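PDB 3GXH: putative phosphatase (DUF442) from Shewanella putrefaciens CN-32, which probably acts as a phosphatase of the tyrosine and dual-specificity phosphatase type, hydrolysing phosphate esters, although its natural substrate is not established. Local coordinates for residues Val44-Asp50 / Asp69-Val75; Asp84-Phe89 / Phe113-Tyr117. All coordinates share one frame. Where two conformers were deposited one is given. Numbering follows the deposited sequence.

Interaction 1: residues Val44-Asp50 / Asp69-Val75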
ATOM      1  N   VAL A  44       7.390   0.240  -5.983  1.00  9.71           N
ATOM      2  CA  VAL A  44       5.971   0.040  -5.934  1.00  9.94           C
ATOM      3  C   VAL A  44       5.688  -1.360  -5.415  1.00  9.64           C
ATOM      4  O   VAL A  44       6.238  -2.324  -5.993  1.00 10.33           O
ATOM      5  CB  VAL A  44       5.329   0.190  -7.326  1.00  9.64           C
ATOM      6  CG1 VAL A  44       3.830  -0.164  -7.262  1.00 10.59           C
ATOM      7  CG2 VAL A  44       5.502   1.626  -7.848  1.00  9.95           C
ATOM      8  N   ILE A  45       4.907  -1.467  -4.348  1.00 10.20           N
ATOM      9  CA  ILE A  45       4.481  -2.719  -3.736  1.00 10.64           C
ATOM     10  C   ILE A  45       3.007  -2.874  -4.037  1.00 10.50           C
ATOM     11  O   ILE A  45       2.194  -2.083  -3.600  1.00 11.42           O
ATOM     12  CB  ILE A  45       4.781  -2.794  -2.224  1.00 10.11           C
ATOM     13  CG1 ILE A  45       6.269  -2.518  -1.970  1.00 10.85           C
ATOM     14  CG2 ILE A  45       4.298  -4.149  -1.689  1.00 12.40           C
ATOM     15  CD1 ILE A  45       6.606  -2.495  -0.494  1.00 13.03           C
ATOM     16  N   ASN A  46       2.678  -3.890  -4.839  1.00  9.77           N
ATOM     17  CA  ASN A  46       1.325  -4.133  -5.347  1.00  9.56           C
ATOM     18  C   ASN A  46       0.717  -5.278  -4.590  1.00 10.31           C
ATOM     19  O   ASN A  46       1.238  -6.395  -4.586  1.00 10.47           O
ATOM     20  CB  ASN A  46       1.413  -4.495  -6.820  1.00  9.75           C
ATOM     21  CG  ASN A  46       0.080  -4.791  -7.448  1.00  9.70           C
ATOM     22  OD1 ASN A  46      -1.001  -4.477  -6.877  1.00 10.60           O
ATOM     23  ND2 ASN A  46       0.149  -5.457  -8.613  1.00 10.77           N
ATOM     24  N   LEU A  47      -0.387  -4.981  -3.892  1.00 10.79           N
ATOM     25  CA  LEU A  47      -1.177  -5.978  -3.114  1.00 10.68           C
ATOM     26  C   LEU A  47      -2.398  -6.513  -3.868  1.00 10.41           C
ATOM     27  O   LEU A  47      -3.114  -7.343  -3.342  1.00 10.89           O
ATOM     28  CB  LEU A  47      -1.645  -5.390  -1.776  1.00  9.73           C
ATOM     29  CG  LEU A  47      -0.603  -4.737  -0.895  1.00 10.22           C
ATOM     30  CD1 LEU A  47      -1.240  -4.210   0.382  1.00 12.94           C
ATOM     31  CD2 LEU A  47       0.601  -5.650  -0.566  1.00 11.49           C
HETATM   32  N   MSE A  48      -2.640  -5.989  -5.063  1.00 10.39           N
HETATM   33  CA  MSE A  48      -3.792  -6.383  -5.863  0.70 10.32           C
HETATM   34  C   MSE A  48      -3.512  -7.647  -6.656  1.00 11.60           C
HETATM   35  O   MSE A  48      -2.622  -7.658  -7.482  1.00 10.97           O
HETATM   36  CB  MSE A  48      -4.134  -5.238  -6.811  0.70 11.32           C
HETATM   37  CG  MSE A  48      -5.238  -5.528  -7.801  0.70 11.72           C
HETATM   38 SE   MSE A  48      -5.561  -3.970  -8.894  0.60  9.00          SE
HETATM   39  CE  MSE A  48      -7.275  -4.487  -9.680  0.70 12.17           C
ATOM     40  N   PRO A  49      -4.304  -8.700  -6.477  1.00 10.48           N
ATOM     41  CA  PRO A  49      -4.081  -9.896  -7.285  1.00 11.52           C
ATOM     42  C   PRO A  49      -4.176  -9.614  -8.785  1.00 10.99           C
ATOM     43  O   PRO A  49      -5.113  -8.941  -9.275  1.00 11.66           O
ATOM     44  CB  PRO A  49      -5.223 -10.840  -6.840  1.00 12.54           C
ATOM     45  CG  PRO A  49      -5.546 -10.416  -5.456  1.00 14.67           C
ATOM     46  CD  PRO A  49      -5.387  -8.910  -5.495  1.00 12.03           C
ATOM     47  N   ASP A  50      -3.229 -10.197  -9.533  1.00 10.94           N
ATOM     48  CA  ASP A  50      -3.182 -10.083 -10.996  1.00 10.86           C
ATOM     49  C   ASP A  50      -4.460 -10.665 -11.590  1.00 11.12           C
ATOM     50  O   ASP A  50      -4.849 -10.267 -12.683  1.00 11.56           O
ATOM     51  CB  ASP A  50      -2.006 -10.901 -11.554  1.00 11.46           C
ATOM     52  CG  ASP A  50      -0.640 -10.273 -11.344  1.00 12.13           C
ATOM     53  OD1 ASP A  50      -0.512  -9.078 -11.106  1.00 12.04           O
ATOM     54  OD2 ASP A  50       0.312 -11.076 -11.527  1.00 14.44           O
ATOM     55  N   ASP A  69      11.393  -0.006  -8.832  1.00 11.57           N
ATOM     56  CA  ASP A  69      11.460  -1.400  -8.438  1.00 11.05           C
ATOM     57  C   ASP A  69      10.033  -1.872  -8.154  1.00 11.32           C
ATOM     58  O   ASP A  69       9.185  -1.076  -7.744  1.00 11.69           O
ATOM     59  CB  ASP A  69      12.291  -1.557  -7.149  1.00 12.08           C
ATOM     60  CG  ASP A  69      13.740  -1.273  -7.333  1.00 21.90           C
ATOM     61  OD1 ASP A  69      14.254  -1.413  -8.448  1.00 19.62           O
ATOM     62  OD2 ASP A  69      14.363  -0.937  -6.302  1.00 28.43           O
ATOM     63  N   TYR A  70       9.760  -3.149  -8.416  1.00  9.78           N
ATOM     64  CA  TYR A  70       8.443  -3.728  -8.318  1.00  9.44           C
ATOM     65  C   TYR A  70       8.440  -4.915  -7.359  1.00 10.13           C
ATOM     66  O   TYR A  70       9.263  -5.814  -7.491  1.00 10.89           O
ATOM     67  CB  TYR A  70       7.995  -4.194  -9.712  1.00 10.09           C
ATOM     68  CG  TYR A  70       6.619  -4.800  -9.724  1.00  9.42           C
ATOM     69  CD1 TYR A  70       5.527  -4.008  -9.406  1.00 10.85           C
ATOM     70  CD2 TYR A  70       6.403  -6.143 -10.016  1.00 10.08           C
ATOM     71  CE1 TYR A  70       4.239  -4.509  -9.405  1.00  9.72           C
ATOM     72  CE2 TYR A  70       5.103  -6.644 -10.027  1.00  9.65           C
ATOM     73  CZ  TYR A  70       4.023  -5.823  -9.764  1.00  9.52           C
ATOM     74  OH  TYR A  70       2.718  -6.319  -9.731  1.00 12.21           O
ATOM     75  N   VAL A  71       7.524  -4.910  -6.407  1.00  9.30           N
ATOM     76  CA  VAL A  71       7.268  -6.012  -5.474  1.00  9.39           C
ATOM     77  C   VAL A  71       5.805  -6.398  -5.563  1.00 10.19           C
ATOM     78  O   VAL A  71       4.919  -5.503  -5.428  1.00 11.07           O
ATOM     79  CB  VAL A  71       7.667  -5.639  -4.032  1.00 10.34           C
ATOM     80  CG1 VAL A  71       7.525  -6.859  -3.127  1.00 12.85           C
ATOM     81  CG2 VAL A  71       9.060  -5.017  -3.962  1.00 10.83           C
ATOM     82  N   TYR A  72       5.508  -7.689  -5.743  1.00  8.29           N
ATOM     83  CA  TYR A  72       4.158  -8.187  -5.882  1.00  9.00           C
ATOM     84  C   TYR A  72       3.851  -9.122  -4.723  1.00  9.55           C
ATOM     85  O   TYR A  72       4.445 -10.175  -4.586  1.00  9.65           O
ATOM     86  CB  TYR A  72       4.035  -8.941  -7.211  1.00  8.76           C
ATOM     87  CG  TYR A  72       2.719  -9.610  -7.467  1.00  9.37           C
ATOM     88  CD1 TYR A  72       1.522  -8.862  -7.430  1.00 10.25           C
ATOM     89  CD2 TYR A  72       2.639 -10.936  -7.742  1.00  9.19           C
ATOM     90  CE1 TYR A  72       0.347  -9.457  -7.743  1.00  9.50           C
ATOM     91  CE2 TYR A  72       1.412 -11.554  -8.010  1.00 10.45           C
ATOM     92  CZ  TYR A  72       0.272 -10.797  -8.010  1.00 10.67           C
ATOM     93  OH  TYR A  72      -0.959 -11.414  -8.289  1.00 11.60           O
ATOM     94  N   ILE A  73       2.915  -8.709  -3.874  1.00  9.40           N
ATOM     95  CA  ILE A  73       2.445  -9.444  -2.705  1.00 10.82           C
ATOM     96  C   ILE A  73       0.921  -9.475  -2.766  1.00 10.51           C
ATOM     97  O   ILE A  73       0.253  -8.673  -2.092  1.00 10.97           O
ATOM     98  CB  ILE A  73       3.004  -8.833  -1.384  1.00 10.94           C
ATOM     99  CG1 ILE A  73       4.513  -8.763  -1.398  1.00 10.97           C
ATOM    100  CG2 ILE A  73       2.506  -9.643  -0.148  1.00 13.79           C
ATOM    101  CD1 ILE A  73       5.144  -7.997  -0.262  1.00 13.79           C
ATOM    102  N   PRO A  74       0.344 -10.378  -3.562  1.00 11.28           N
ATOM    103  CA  PRO A  74      -1.102 -10.302  -3.725  1.00 11.44           C
ATOM    104  C   PRO A  74      -1.817 -10.723  -2.466  1.00 13.39           C
ATOM    105  O   PRO A  74      -1.466 -11.732  -1.855  1.00 14.29           O
ATOM    106  CB  PRO A  74      -1.365 -11.320  -4.846  1.00 12.40           C
ATOM    107  CG  PRO A  74      -0.214 -12.284  -4.792  1.00 11.83           C
ATOM    108  CD  PRO A  74       0.960 -11.397  -4.440  1.00 11.98           C
ATOM    109  N   VAL A  75      -2.870 -10.006  -2.112  1.00 11.11           N
ATOM    110  CA  VAL A  75      -3.606 -10.259  -0.867  1.00 11.01           C
ATOM    111  C   VAL A  75      -5.032 -10.596  -1.274  1.00 12.58           C
ATOM    112  O   VAL A  75      -5.712  -9.839  -1.985  1.00 13.79           O
ATOM    113  CB  VAL A  75      -3.605  -9.028   0.039  1.00 11.14           C
ATOM    114  CG1 VAL A  75      -4.471  -9.252   1.298  1.00 12.85           C
ATOM    115  CG2 VAL A  75      -2.176  -8.684   0.431  1.00 12.39           C
TER
HETATM  116  O   HOH W   1       2.240  -8.662 -10.849  1.00 12.36           O
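Three backbone hydrogen bonds join the parallel strands: Val44 N to Asp69 O (2.8 Å), Val71 N to Val44 O (2.9 Å) and Asn46 N to Val71 O (2.8 Å). The pairing continues past the end of strand 69-72, Ile73 N donating to Asn46 O (2.9 Å) and Val75 N to Leu47 O (2.9 Å). Side chains extend the polar network: Asn46 ND2 donates to Tyr70 OH (2.9 Å), while Asn46 OD1 accepts from Met48 N (2.9 Å) in an Asx turn that bends the chain after the strand. Asp50 N then donates to Tyr72 OH (2.9 Å), and water 1 bridges Tyr70 OH (2.6 Å) and Asp50 OD1 (2.8 Å). With helix 59-65 between them, the strands form a beta-alpha-beta unit in the mixed sheet of this putative phosphatase domain; 69-72 is an outermost strand, whereas 43-46 also pairs with strand 100-103. Val44, Asn46, Tyr70 and Tyr72 share the sheet face bearing helix 59-65. On the other face Ile45 CG1 meets Val71 CB (4.0 Å) and Ile45 CG2 meets Ile73 CD1 (4.2 Å). Farther along, Leu47 CB packs on Val75 CG2 (4.0 Å), and Pro49 CG lies 4.3 Å from Pro74 CB.

Interaction 2: residues Asp84-Phe89 / Phe113-Tyr117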
ATOM      1  N   ASP A  84       0.943 -12.592   4.715  1.00 13.00           N
ATOM      2  CA  ASP A  84       0.955 -11.512   3.711  1.00 13.86           C
ATOM      3  C   ASP A  84       1.497 -10.215   4.324  1.00 11.95           C
ATOM      4  O   ASP A  84       2.291  -9.491   3.746  1.00 12.87           O
ATOM      5  CB  ASP A  84      -0.426 -11.203   3.130  1.00 12.79           C
ATOM      6  CG  ASP A  84      -1.107 -12.412   2.481  1.00 15.35           C
ATOM      7  OD1 ASP A  84      -0.380 -13.257   1.870  1.00 18.28           O
ATOM      8  OD2 ASP A  84      -2.379 -12.463   2.539  1.00 16.90           O
ATOM      9  N   VAL A  85       0.997  -9.921   5.517  1.00 13.72           N
ATOM     10  CA  VAL A  85       1.458  -8.743   6.254  1.00 12.64           C
ATOM     11  C   VAL A  85       2.956  -8.825   6.528  1.00 13.18           C
ATOM     12  O   VAL A  85       3.705  -7.870   6.284  1.00 12.98           O
ATOM     13  CB  VAL A  85       0.642  -8.529   7.535  1.00 14.25           C
ATOM     14  CG1 VAL A  85       1.178  -7.306   8.341  1.00 15.59           C
ATOM     15  CG2 VAL A  85      -0.842  -8.343   7.203  1.00 16.10           C
ATOM     16  N   GLU A  86       3.408  -9.977   6.998  1.00 13.48           N
ATOM     17  CA  GLU A  86       4.834 -10.206   7.258  0.50 14.25           C
ATOM     18  C   GLU A  86       5.698 -10.071   6.005  1.00 13.25           C
ATOM     19  O   GLU A  86       6.769  -9.503   6.048  1.00 13.31           O
ATOM     20  CB  GLU A  86       5.053 -11.582   7.879  0.50 16.66           C
ATOM     21  CG  GLU A  86       4.514 -11.695   9.291  0.50 21.35           C
ATOM     22  CD  GLU A  86       5.303 -10.881  10.298  0.50 24.23           C
ATOM     23  OE1 GLU A  86       6.509 -10.629  10.060  0.50 30.40           O
ATOM     24  OE2 GLU A  86       4.704 -10.499  11.335  0.50 25.21           O
ATOM     25  N   ALA A  87       5.189 -10.568   4.882  1.00 13.43           N
ATOM     26  CA  ALA A  87       5.891 -10.425   3.643  1.00 11.76           C
ATOM     27  C   ALA A  87       6.033  -8.937   3.259  1.00 12.53           C
ATOM     28  O   ALA A  87       7.069  -8.467   2.781  1.00 12.78           O
ATOM     29  CB  ALA A  87       5.164 -11.269   2.499  1.00 13.94           C
ATOM     30  N   PHE A  88       4.967  -8.178   3.468  1.00 11.87           N
ATOM     31  CA  PHE A  88       5.056  -6.726   3.278  1.00 12.57           C
ATOM     32  C   PHE A  88       6.077  -6.082   4.198  1.00 11.15           C
ATOM     33  O   PHE A  88       6.864  -5.250   3.789  1.00 11.36           O
ATOM     34  CB  PHE A  88       3.651  -6.108   3.471  1.00 11.76           C
ATOM     35  CG  PHE A  88       3.628  -4.622   3.468  1.00 11.89           C
ATOM     36  CD1 PHE A  88       3.977  -3.912   2.330  1.00 13.52           C
ATOM     37  CD2 PHE A  88       3.179  -3.909   4.585  1.00 11.01           C
ATOM     38  CE1 PHE A  88       3.989  -2.503   2.340  1.00 13.89           C
ATOM     39  CE2 PHE A  88       3.175  -2.501   4.596  1.00 12.02           C
ATOM     40  CZ  PHE A  88       3.575  -1.808   3.476  1.00 14.50           C
ATOM     41  N   PHE A  89       6.032  -6.437   5.468  1.00 12.72           N
ATOM     42  CA  PHE A  89       6.997  -5.887   6.395  1.00 12.87           C
ATOM     43  C   PHE A  89       8.442  -6.198   6.001  1.00 12.41           C
ATOM     44  O   PHE A  89       9.321  -5.314   6.017  1.00 13.11           O
ATOM     45  CB  PHE A  89       6.800  -6.436   7.816  1.00 12.20           C
ATOM     46  CG  PHE A  89       5.538  -6.016   8.544  1.00 11.23           C
ATOM     47  CD1 PHE A  89       4.678  -5.019   8.114  1.00 13.85           C
ATOM     48  CD2 PHE A  89       5.242  -6.666   9.737  1.00 15.44           C
ATOM     49  CE1 PHE A  89       3.588  -4.667   8.865  1.00 15.18           C
ATOM     50  CE2 PHE A  89       4.137  -6.321  10.491  1.00 16.35           C
ATOM     51  CZ  PHE A  89       3.288  -5.314  10.028  1.00 16.05           C
ATOM     52  N   PHE A 113      -2.523  -2.270   5.544  1.00 10.17           N
ATOM     53  CA  PHE A 113      -1.146  -2.751   5.678  1.00 10.52           C
ATOM     54  C   PHE A 113      -0.222  -1.608   6.104  1.00 11.42           C
ATOM     55  O   PHE A 113       0.680  -1.800   6.919  1.00 11.68           O
ATOM     56  CB  PHE A 113      -0.629  -3.403   4.375  1.00 11.54           C
ATOM     57  CG  PHE A 113      -1.001  -4.861   4.208  1.00 12.42           C
ATOM     58  CD1 PHE A 113      -2.252  -5.352   4.566  1.00 13.01           C
ATOM     59  CD2 PHE A 113      -0.111  -5.731   3.607  1.00 11.94           C
ATOM     60  CE1 PHE A 113      -2.589  -6.687   4.372  1.00 12.43           C
ATOM     61  CE2 PHE A 113      -0.468  -7.044   3.445  1.00 12.53           C
ATOM     62  CZ  PHE A 113      -1.675  -7.518   3.801  1.00 12.78           C
ATOM     63  N   ALA A 114      -0.457  -0.399   5.585  1.00 11.75           N
ATOM     64  CA  ALA A 114       0.333   0.746   6.022  1.00 12.61           C
ATOM     65  C   ALA A 114       0.112   1.023   7.514  1.00 11.04           C
ATOM     66  O   ALA A 114       1.072   1.307   8.254  1.00 11.74           O
ATOM     67  CB  ALA A 114       0.004   2.008   5.205  1.00 11.51           C
ATOM     68  N   TYR A 115      -1.112   0.945   7.985  1.00 11.40           N
ATOM     69  CA  TYR A 115      -1.400   1.115   9.406  1.00 11.56           C
ATOM     70  C   TYR A 115      -0.619   0.098  10.232  1.00 11.09           C
ATOM     71  O   TYR A 115       0.030   0.458  11.220  1.00 11.86           O
ATOM     72  CB  TYR A 115      -2.894   0.950   9.644  1.00 12.33           C
ATOM     73  CG  TYR A 115      -3.233   0.830  11.097  1.00 14.13           C
ATOM     74  CD1 TYR A 115      -3.124   1.934  11.926  1.00 15.51           C
ATOM     75  CD2 TYR A 115      -3.583  -0.401  11.664  1.00 15.48           C
ATOM     76  CE1 TYR A 115      -3.393   1.839  13.281  1.00 16.29           C
ATOM     77  CE2 TYR A 115      -3.866  -0.511  13.025  1.00 18.87           C
ATOM     78  CZ  TYR A 115      -3.765   0.600  13.817  1.00 14.96           C
ATOM     79  OH  TYR A 115      -4.053   0.482  15.190  1.00 18.13           O
ATOM     80  N   LEU A 116      -0.646  -1.184   9.817  1.00 10.99           N
ATOM     81  CA  LEU A 116       0.031  -2.181  10.597  1.00 10.92           C
ATOM     82  C   LEU A 116       1.536  -1.958  10.606  1.00 12.45           C
ATOM     83  O   LEU A 116       2.204  -2.214  11.636  1.00 12.17           O
ATOM     84  CB  LEU A 116      -0.302  -3.581  10.086  1.00 11.70           C
ATOM     85  CG  LEU A 116      -1.735  -4.000  10.432  1.00 11.86           C
ATOM     86  CD1 LEU A 116      -2.044  -5.332   9.749  1.00 12.64           C
ATOM     87  CD2 LEU A 116      -2.011  -4.104  11.952  1.00 12.75           C
ATOM     88  N   TYR A 117       2.090  -1.485   9.501  1.00 12.56           N
ATOM     89  CA  TYR A 117       3.502  -1.217   9.410  1.00 12.61           C
ATOM     90  C   TYR A 117       3.890  -0.095  10.340  1.00 12.87           C
ATOM     91  O   TYR A 117       4.877  -0.197  11.089  1.00 12.25           O
ATOM     92  CB  TYR A 117       3.895  -0.882   7.963  1.00 14.13           C
ATOM     93  CG  TYR A 117       5.277  -0.319   7.827  1.00 15.99           C
ATOM     94  CD1 TYR A 117       6.376  -1.159   7.870  1.00 15.07           C
ATOM     95  CD2 TYR A 117       5.491   1.075   7.697  1.00 17.30           C
ATOM     96  CE1 TYR A 117       7.672  -0.638   7.750  1.00 16.19           C
ATOM     97  CE2 TYR A 117       6.790   1.592   7.597  1.00 17.77           C
ATOM     98  CZ  TYR A 117       7.841   0.721   7.608  1.00 18.36           C
ATOM     99  OH  TYR A 117       9.118   1.261   7.530  1.00 24.18           O
TER
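Asp84 opens the contact with its aliphatic part: its CB lies 3.9 Å from Phe113 CZ, while its OD2 accepts a hydrogen bond from the backbone N of Lys81. One residue on, Val85 sets CG2 over the face of the Phe113 ring, 3.9 Å from the centroid, a CH-pi contact, and its CG1 reaches Leu116 CD1 at 4.0 Å. The next contact comes a turn after Asp84, at Phe88. Its CB meets the edge of the Phe113 ring at CD2 (3.8 Å); the two rings are oblique, with centroids 5.8 Å apart and planes at 50°. The far side of the Phe88 ring reaches the second helix backbone, CE2 lying 3.5 Å from Phe113 O, and touches Tyr117 CB (3.8 Å from CE2). Phe89 completes the series, placing CZ 4.0 Å from Leu116 CB and CE1 3.5 Å from Tyr117 CA. No hydrogen bond crosses between the segments: this is hydrophobic helix-helix packing of the alpha/beta domain, between the helices that follow strands 69-72 and 100-103. The segment axes come no closer than 10.4 Å and cross at -65°, a wide spacing occupied by the Phe88, Phe89 and Phe113 rings together with Val85 and Leu116. Helix 142-154 packs against both helices, through Leu147 on Val85, Trp144 on Phe113 and Val151 on Leu116, while Leu22 of strand 22-25 touches Ala114 and Tyr117.

Interaction 1 joins two strands of the sheet and the turns that follow them; interaction 2 joins two helices, 82-94 and 108-120, the first of which follows strand 69-72 in the chain. Their chemistry differs accordingly: backbone and side-chain hydrogen bonds, with a bridging water, dominate the partly buried 44-50/69-75 pair, whereas the buried 84-89/113-117 pair relies on apolar and aromatic packing. The two meet directly. Phe113 brings CZ within 3.6 Å of Val75 CG2 and CD2 within 3.7 Å of Leu47 CD1, while Ile73 CD1 lies 3.6 Å from Ala87 O, so both helices of interaction 2 pack against segments of interaction 1.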